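Local coordinates for protein N-acetylglucosamine-6-phosphate deacetylase (Thermotoga maritima, PDB 1O12) that probably removes the acetyl group from N-acetylglucosamine 6-phosphate, as a metal-dependent hydrolase of the amidohydrolase superfamily that carries one divalent metal ion per subunit, at residues Thr94-Leu99 with Pro129-Glu134; Asp267-Ala272 with Thr279-Leu284; Pro293-Glu296 with Leu300-Ser303. One frame throughout, in Å; residues are numbered along the deposited sequence.

Contact 1 (Thr94-Leu99 with Pro129-Glu134); sequences TVSTSL and PYISKE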
loop_
_atom_site.group_PDB
_atom_site.type_symbol
_atom_site.label_atom_id
_atom_site.label_comp_id
_atom_site.label_asym_id
_atom_site.label_seq_id
_atom_site.Cartn_x
_atom_site.Cartn_y
_atom_site.Cartn_z
ATOM N N THR A 94 -24.531 -12.186 10.517
ATOM C CA THR A 94 -24.611 -13.635 10.582
ATOM C C THR A 94 -23.296 -14.251 10.137
ATOM O O THR A 94 -22.354 -13.550 9.760
ATOM C CB THR A 94 -25.690 -14.140 9.629
ATOM O OG1 THR A 94 -25.371 -13.711 8.294
ATOM C CG2 THR A 94 -27.055 -13.574 10.016
ATOM N N VAL A 95 -23.225 -15.573 10.210
ATOM C CA VAL A 95 -22.061 -16.292 9.708
ATOM C C VAL A 95 -22.662 -17.270 8.686
ATOM O O VAL A 95 -23.875 -17.284 8.514
ATOM C CB VAL A 95 -21.322 -17.048 10.828
ATOM C CG1 VAL A 95 -20.614 -16.060 11.720
ATOM C CG2 VAL A 95 -22.293 -17.885 11.635
ATOM N N SER A 96 -21.844 -18.052 7.987
ATOM C CA SER A 96 -22.389 -19.013 7.027
ATOM C C SER A 96 -23.352 -19.958 7.757
ATOM O O SER A 96 -23.071 -20.445 8.865
ATOM C CB SER A 96 -21.275 -19.816 6.365
ATOM O OG SER A 96 -20.511 -18.980 5.518
ATOM N N THR A 97 -24.497 -20.203 7.130
ATOM C CA THR A 97 -25.495 -21.049 7.749
ATOM C C THR A 97 -26.525 -21.556 6.736
ATOM O O THR A 97 -26.345 -21.409 5.525
ATOM C CB THR A 97 -26.178 -20.259 8.909
ATOM O OG1 THR A 97 -26.870 -21.175 9.770
ATOM C CG2 THR A 97 -27.144 -19.175 8.353
ATOM N N SER A 98 -27.603 -22.149 7.232
ATOM C CA SER A 98 -28.643 -22.680 6.345
ATOM C C SER A 98 -29.629 -21.626 5.839
ATOM O O SER A 98 -29.852 -20.616 6.492
ATOM C CB SER A 98 -29.422 -23.799 7.061
ATOM O OG SER A 98 -29.901 -23.399 8.339
ATOM N N LEU A 99 -30.218 -21.857 4.672
ATOM C CA LEU A 99 -31.214 -20.931 4.143
ATOM C C LEU A 99 -32.318 -20.827 5.205
ATOM O O LEU A 99 -33.003 -19.811 5.317
ATOM C CB LEU A 99 -31.824 -21.457 2.834
ATOM C CG LEU A 99 -32.122 -20.442 1.711
ATOM C CD1 LEU A 99 -33.031 -21.070 0.656
ATOM C CD2 LEU A 99 -32.779 -19.207 2.267
ATOM N N PRO A 129 -23.344 -17.124 3.170
ATOM C CA PRO A 129 -22.521 -18.294 2.852
ATOM C C PRO A 129 -21.888 -18.310 1.460
ATOM O O PRO A 129 -21.258 -19.300 1.095
ATOM C CB PRO A 129 -23.506 -19.437 3.029
ATOM C CG PRO A 129 -24.772 -18.826 2.375
ATOM C CD PRO A 129 -24.771 -17.382 2.882
ATOM N N TYR A 130 -22.055 -17.247 0.680
ATOM C CA TYR A 130 -21.475 -17.216 -0.658
ATOM C C TYR A 130 -20.005 -16.765 -0.674
ATOM O O TYR A 130 -19.606 -15.791 -1.339
ATOM C CB TYR A 130 -22.328 -16.335 -1.560
ATOM C CG TYR A 130 -23.792 -16.603 -1.365
ATOM C CD1 TYR A 130 -24.325 -17.872 -1.608
ATOM C CD2 TYR A 130 -24.638 -15.613 -0.862
ATOM C CE1 TYR A 130 -25.661 -18.155 -1.344
ATOM C CE2 TYR A 130 -25.976 -15.881 -0.593
ATOM C CZ TYR A 130 -26.483 -17.153 -0.827
ATOM O OH TYR A 130 -27.787 -17.434 -0.482
ATOM N N ILE A 131 -19.178 -17.503 0.043
ATOM C CA ILE A 131 -17.792 -17.156 0.102
ATOM C C ILE A 131 -16.910 -18.275 -0.382
ATOM O O ILE A 131 -17.388 -19.333 -0.793
ATOM C CB ILE A 131 -17.395 -16.725 1.540
ATOM C CG1 ILE A 131 -17.741 -17.820 2.557
ATOM C CG2 ILE A 131 -18.101 -15.416 1.871
ATOM C CD1 ILE A 131 -17.420 -17.436 4.017
ATOM N N SER A 132 -15.611 -18.010 -0.348
ATOM C CA SER A 132 -14.598 -18.966 -0.763
ATOM C C SER A 132 -14.284 -19.916 0.397
ATOM O O SER A 132 -14.083 -19.480 1.538
ATOM C CB SER A 132 -13.345 -18.197 -1.161
ATOM O OG SER A 132 -12.203 -19.015 -1.176
ATOM N N LYS A 133 -14.263 -21.218 0.125
ATOM C CA LYS A 133 -13.922 -22.168 1.185
ATOM C C LYS A 133 -12.423 -22.041 1.514
ATOM O O LYS A 133 -12.004 -22.325 2.643
ATOM C CB LYS A 133 -14.252 -23.607 0.763
ATOM C CG LYS A 133 -15.755 -23.910 0.664
ATOM C CD LYS A 133 -15.975 -25.140 -0.185
ATOM C CE LYS A 133 -17.433 -25.500 -0.304
ATOM N NZ LYS A 133 -17.574 -26.880 -0.863
ATOM N N GLU A 134 -11.620 -21.590 0.546
ATOM C CA GLU A 134 -10.184 -21.449 0.768
ATOM C C GLU A 134 -9.826 -20.284 1.717
ATOM O O GLU A 134 -8.716 -20.210 2.255
ATOM C CB GLU A 134 -9.457 -21.289 -0.574
ATOM C CG GLU A 134 -7.959 -21.579 -0.467
ATOM C CD GLU A 134 -7.200 -21.407 -1.779
ATOM O OE1 GLU A 134 -7.661 -21.975 -2.805
ATOM O OE2 GLU A 134 -6.138 -20.725 -1.780
#

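Contact 2 (Asp267-Ala272 with Thr279-Leu284); sequences DSISAA and TTLGDL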
loop_
_atom_site.group_PDB
_atom_site.type_symbol
_atom_site.label_atom_id
_atom_site.label_comp_id
_atom_site.label_asym_id
_atom_site.label_seq_id
_atom_site.Cartn_x
_atom_site.Cartn_y
_atom_site.Cartn_z
ATOM N N ASP A 267 -16.649 -6.709 14.654
ATOM C CA ASP A 267 -16.537 -8.139 14.343
ATOM C C ASP A 267 -16.545 -8.887 15.672
ATOM O O ASP A 267 -15.987 -9.971 15.817
ATOM C CB ASP A 267 -15.248 -8.436 13.554
ATOM C CG ASP A 267 -15.201 -9.885 12.964
ATOM O OD1 ASP A 267 -16.197 -10.380 12.366
ATOM O OD2 ASP A 267 -14.131 -10.530 13.076
ATOM N N SER A 268 -17.188 -8.269 16.642
ATOM C CA SER A 268 -17.318 -8.798 17.978
ATOM C C SER A 268 -18.209 -10.047 18.024
ATOM O O SER A 268 -19.120 -10.223 17.203
ATOM C CB SER A 268 -17.912 -7.694 18.858
ATOM O OG SER A 268 -18.280 -8.125 20.146
ATOM N N ILE A 269 -17.934 -10.930 18.971
ATOM C CA ILE A 269 -18.775 -12.109 19.131
ATOM C C ILE A 269 -19.379 -12.079 20.541
ATOM O O ILE A 269 -19.007 -11.231 21.352
ATOM C CB ILE A 269 -17.985 -13.411 18.912
ATOM C CG1 ILE A 269 -16.842 -13.519 19.920
ATOM C CG2 ILE A 269 -17.486 -13.452 17.480
ATOM C CD1 ILE A 269 -15.980 -14.763 19.726
ATOM N N SER A 270 -20.324 -12.976 20.810
ATOM C CA SER A 270 -20.981 -13.076 22.116
ATOM C C SER A 270 -20.008 -13.068 23.301
ATOM O O SER A 270 -20.298 -12.498 24.345
ATOM C CB SER A 270 -21.817 -14.355 22.172
ATOM O OG SER A 270 -21.005 -15.493 21.904
ATOM N N ALA A 271 -18.851 -13.696 23.132
ATOM C CA ALA A 271 -17.848 -13.766 24.187
ATOM C C ALA A 271 -17.313 -12.410 24.652
ATOM O O ALA A 271 -16.813 -12.295 25.771
ATOM C CB ALA A 271 -16.679 -14.638 23.726
ATOM N N ALA A 272 -17.402 -11.384 23.812
ATOM C CA ALA A 272 -16.877 -10.082 24.183
ATOM C C ALA A 272 -17.468 -9.618 25.499
ATOM O O ALA A 272 -18.682 -9.629 25.679
ATOM C CB ALA A 272 -17.160 -9.075 23.091
ATOM N N THR A 279 -16.804 -20.852 24.067
ATOM C CA THR A 279 -18.101 -20.947 23.396
ATOM C C THR A 279 -17.966 -21.420 21.949
ATOM O O THR A 279 -17.074 -22.216 21.625
ATOM C CB THR A 279 -18.867 -19.580 23.415
ATOM O OG1 THR A 279 -18.041 -18.557 22.855
ATOM C CG2 THR A 279 -19.244 -19.179 24.846
ATOM N N THR A 280 -18.860 -20.933 21.088
ATOM C CA THR A 280 -18.864 -21.303 19.670
ATOM C C THR A 280 -19.390 -20.164 18.779
ATOM O O THR A 280 -19.999 -19.210 19.280
ATOM C CB THR A 280 -19.762 -22.559 19.407
ATOM O OG1 THR A 280 -21.140 -22.220 19.626
ATOM C CG2 THR A 280 -19.374 -23.715 20.335
ATOM N N LEU A 281 -19.144 -20.282 17.467
ATOM C CA LEU A 281 -19.600 -19.310 16.453
ATOM C C LEU A 281 -20.347 -20.123 15.394
ATOM O O LEU A 281 -19.719 -20.812 14.586
ATOM C CB LEU A 281 -18.412 -18.586 15.795
ATOM C CG LEU A 281 -18.368 -17.051 15.728
ATOM C CD1 LEU A 281 -17.466 -16.685 14.558
ATOM C CD2 LEU A 281 -19.765 -16.419 15.557
ATOM N N GLY A 282 -21.677 -20.030 15.390
ATOM C CA GLY A 282 -22.458 -20.821 14.455
ATOM C C GLY A 282 -22.328 -22.257 14.947
ATOM O O GLY A 282 -22.717 -22.563 16.077
ATOM N N ASP A 283 -21.770 -23.141 14.124
ATOM C CA ASP A 283 -21.577 -24.536 14.524
ATOM C C ASP A 283 -20.078 -24.869 14.589
ATOM O O ASP A 283 -19.615 -25.784 13.902
ATOM C CB ASP A 283 -22.278 -25.483 13.524
ATOM C CG ASP A 283 -23.802 -25.293 13.489
ATOM O OD1 ASP A 283 -24.382 -24.959 14.560
ATOM O OD2 ASP A 283 -24.414 -25.495 12.402
ATOM N N LEU A 284 -19.327 -24.136 15.413
ATOM C CA LEU A 284 -17.874 -24.324 15.547
ATOM C C LEU A 284 -17.391 -23.890 16.920
ATOM O O LEU A 284 -17.770 -22.820 17.390
ATOM C CB LEU A 284 -17.124 -23.491 14.502
ATOM C CG LEU A 284 -17.291 -23.924 13.052
ATOM C CD1 LEU A 284 -16.582 -22.954 12.105
ATOM C CD2 LEU A 284 -16.733 -25.328 12.914
#

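Contact 3 (Pro293-Glu296 with Leu300-Ser303); sequences PRLE and LAGS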
loop_
_atom_site.group_PDB
_atom_site.type_symbol
_atom_site.label_atom_id
_atom_site.label_comp_id
_atom_site.label_asym_id
_atom_site.label_seq_id
_atom_site.Cartn_x
_atom_site.Cartn_y
_atom_site.Cartn_z
ATOM N N PRO A 293 -10.190 -14.555 20.574
ATOM C CA PRO A 293 -10.885 -15.808 20.309
ATOM C C PRO A 293 -10.372 -16.450 19.026
ATOM O O PRO A 293 -10.245 -15.793 17.987
ATOM C CB PRO A 293 -12.347 -15.372 20.210
ATOM C CG PRO A 293 -12.237 -14.034 19.534
ATOM C CD PRO A 293 -11.016 -13.393 20.195
ATOM N N ARG A 294 -10.047 -17.731 19.108
ATOM C CA ARG A 294 -9.595 -18.459 17.933
ATOM C C ARG A 294 -10.099 -19.907 17.895
ATOM O O ARG A 294 -10.503 -20.474 18.908
ATOM C CB ARG A 294 -8.062 -18.387 17.804
ATOM C CG ARG A 294 -7.262 -18.396 19.102
ATOM C CD ARG A 294 -6.065 -17.372 19.109
ATOM N NE ARG A 294 -5.388 -17.246 17.817
ATOM C CZ ARG A 294 -4.491 -16.308 17.502
ATOM N NH1 ARG A 294 -4.119 -15.384 18.391
ATOM N NH2 ARG A 294 -3.994 -16.263 16.268
ATOM N N LEU A 295 -10.149 -20.470 16.695
ATOM C CA LEU A 295 -10.553 -21.860 16.522
ATOM C C LEU A 295 -9.418 -22.665 17.133
ATOM O O LEU A 295 -8.357 -22.121 17.441
ATOM C CB LEU A 295 -10.666 -22.228 15.033
ATOM C CG LEU A 295 -11.713 -21.480 14.221
ATOM C CD1 LEU A 295 -11.879 -22.163 12.859
ATOM C CD2 LEU A 295 -13.046 -21.459 14.994
ATOM N N GLU A 296 -9.628 -23.960 17.288
ATOM C CA GLU A 296 -8.601 -24.820 17.860
ATOM C C GLU A 296 -7.336 -24.788 16.993
ATOM O O GLU A 296 -6.213 -24.793 17.507
ATOM C CB GLU A 296 -9.156 -26.241 17.990
ATOM C CG GLU A 296 -10.458 -26.315 18.838
ATOM C CD GLU A 296 -11.548 -27.196 18.196
ATOM O OE1 GLU A 296 -11.300 -28.416 18.013
ATOM O OE2 GLU A 296 -12.650 -26.666 17.874
ATOM N N LEU A 300 -8.206 -16.903 13.784
ATOM C CA LEU A 300 -8.953 -15.904 14.540
ATOM C C LEU A 300 -10.435 -16.173 14.287
ATOM O O LEU A 300 -10.831 -16.490 13.160
ATOM C CB LEU A 300 -8.607 -14.486 14.079
ATOM C CG LEU A 300 -7.214 -13.985 14.497
ATOM C CD1 LEU A 300 -6.931 -12.659 13.781
ATOM C CD2 LEU A 300 -7.123 -13.851 16.023
ATOM N N ALA A 301 -11.242 -16.075 15.341
ATOM C CA ALA A 301 -12.678 -16.299 15.236
ATOM C C ALA A 301 -13.468 -15.074 15.714
ATOM O O ALA A 301 -14.230 -15.180 16.676
ATOM C CB ALA A 301 -13.068 -17.516 16.059
ATOM N N GLY A 302 -13.299 -13.930 15.041
ATOM C CA GLY A 302 -13.992 -12.714 15.438
ATOM C C GLY A 302 -13.119 -11.944 16.418
ATOM O O GLY A 302 -11.898 -12.072 16.365
ATOM N N SER A 303 -13.724 -11.161 17.310
ATOM C CA SER A 303 -12.966 -10.405 18.312
ATOM C C SER A 303 -13.814 -10.170 19.552
ATOM O O SER A 303 -14.993 -10.527 19.601
ATOM C CB SER A 303 -12.556 -9.022 17.779
ATOM O OG SER A 303 -13.614 -8.075 17.947
#

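Contact 1 (Thr94-Leu99 with Pro129-Glu134)
Ser96 lies against Pro129 and Ile131 where two loops run side by side. Its OG is turned anti to the carbonyl carbon (chi1 -69°), which brings it over the proline backbone, 3.4 Å from Pro129 CA. The same oxygen also meets a methyl, with Ile131 CD1 3.8 Å from Ser96 OG. CB completes the seat: Ser96 CB and Pro129 CB are 4.0 Å apart. The backbone N of Ser96 is bonded to His139 ND1. Next along, Thr97 faces Pro129 with its carbonyl, Thr97 O standing 4.3 Å from Pro129 CB; this oxygen accepts from Arg145 NH1. Ser98 caps helix 99-115, its OG taking the N-H of Lys101. On the facing segment a cis peptide precedes Pro129, and Pro129 CG lies over one face of the Tyr130 ring, toward its rim. The loops follow strands 87-93 and 121-127, adjacent parallel strands in an enzyme of the TIM-barrel clan, and the Ile131 side chain is about 7 Å from the iron bound by Glu127, His188 and His209. Between the segments the serine hydroxyl meets only carbon, so the fit is van der Waals, while polar bonds come from outside: His139 to Ser96, and Arg145 to Thr97 and Pro129.

Contact 2 (Asp267-Ala272 with Thr279-Leu284)
Ile269 reaches across to Leu281 and buries slightly more surface than any other residue here. From CB the chain splits in two. The CG2 branch, anti to the carbonyl carbon, points at the leucine branch point: Ile269 CG2 is 4.1 Å from Leu281 CG, and the two side chains cross at about a right angle, so they touch over a short length. CG1 takes the other course, between the backbone N and the carbonyl carbon (chi1 60°), and carries the tip away from Leu281. There Ile269 CD1 comes within 3.5 Å of Ala301 O and, at 3.7 Å, meets Pro293 CB. The isoleucine thus touches Leu281 with one branch and Ala301 and Pro293 with the other.

A type I turn begins at Ile269, closed by Ala272 N donating to Ile269 O at 2.9 Å. It carries Ser270 and Ala271 up to Thr279, where the touch is slighter: Ala271 CB is 4.2 Å from Thr279 OG1. The Ser270 hydroxyl is bonded weakly to Asp69 OD1 instead.

Asp267, the predicted proton donor and acceptor, heads the first segment, with OD1 bonded to His63 NE2. The segment follows strand 262-265 and lines up with strand 61-65 through backbone bonds from Asp267 and Ser268. The second segment starts on the weakly bonded strand 278-280, at one margin of a three-stranded antiparallel sheet, whose middle strand 285-289 meets Ala271 through Val288 and Leu281 through Val286.

Contact 3 (Pro293-Glu296 with Leu300-Ser303)
Pro293, Leu300 and Ala301 bury the most surface here. The Pro293 ring lies along the backbone of the second segment: Pro293 CG is 3.7 Å from Ala301 O and equally 3.7 Å from Gly302 O, and CD reaches Ser303 CA at 4.0 Å. The proline carbonyl accepts the one bond across, from Ala301 N at 2.8 Å (N-H...O 167°), within a single bridge pairing Arg294 with Leu300. With an alanine at Pro293 the CG and CD atoms are gone, which would probably open a gap beside the Ala301 and Gly302 carbonyls and let that part of the loop shift.

Leu300 starts away from the strand, but its chi1 of -73° and extended chi2 return CD2 to Arg294. That methyl sits over the centre of one guanidinium face, Leu300 CD2 3.9 Å from Arg294 CZ. The arginine chain is bent at chi2 and chi3 and its NE bonds Gly298 O, which is likely to limit rotation of the plane beneath the methyl. Ala301 points its CB back at the strand, meeting Leu295 CD2 at 4.1 Å.

Leu300, Ala301 and Gly302 are predicted to bind substrate, and Leu300 also touches His244. Pro293 and Arg294 lie on strand 292-294, an outer strand of the antiparallel sheet; Val286 of the central strand 285-289 packs on both Pro293 and Ala301. The 300-303 loop then leads to helix 307-318.

How the contacts relate
All touching residues of contact 1 are buried, whereas contacts 2 and 3 are partly buried, each setting a loop against an outermost strand (278-280, 292-294) of one antiparallel sheet. They also join directly: Ile269 N probably bonds Ser303 O, and Asp267 OD2 packs 3.2 Å from Gly302 CA, bringing predicted catalytic residue and predicted substrate loop together. Contact 1 only packs on contact 2, Val95 CG1 lying 3.9 Å from Leu281 CD2, and misses contact 3. Chemistry differs: hydroxyl on carbon in contact 1, an aliphatic pair in contact 2, a backbone bridge and a methyl over a guanidinium face in contact 3. The Ile131 and Leu281 side chains and Gly302 lie about 7 Å from the iron.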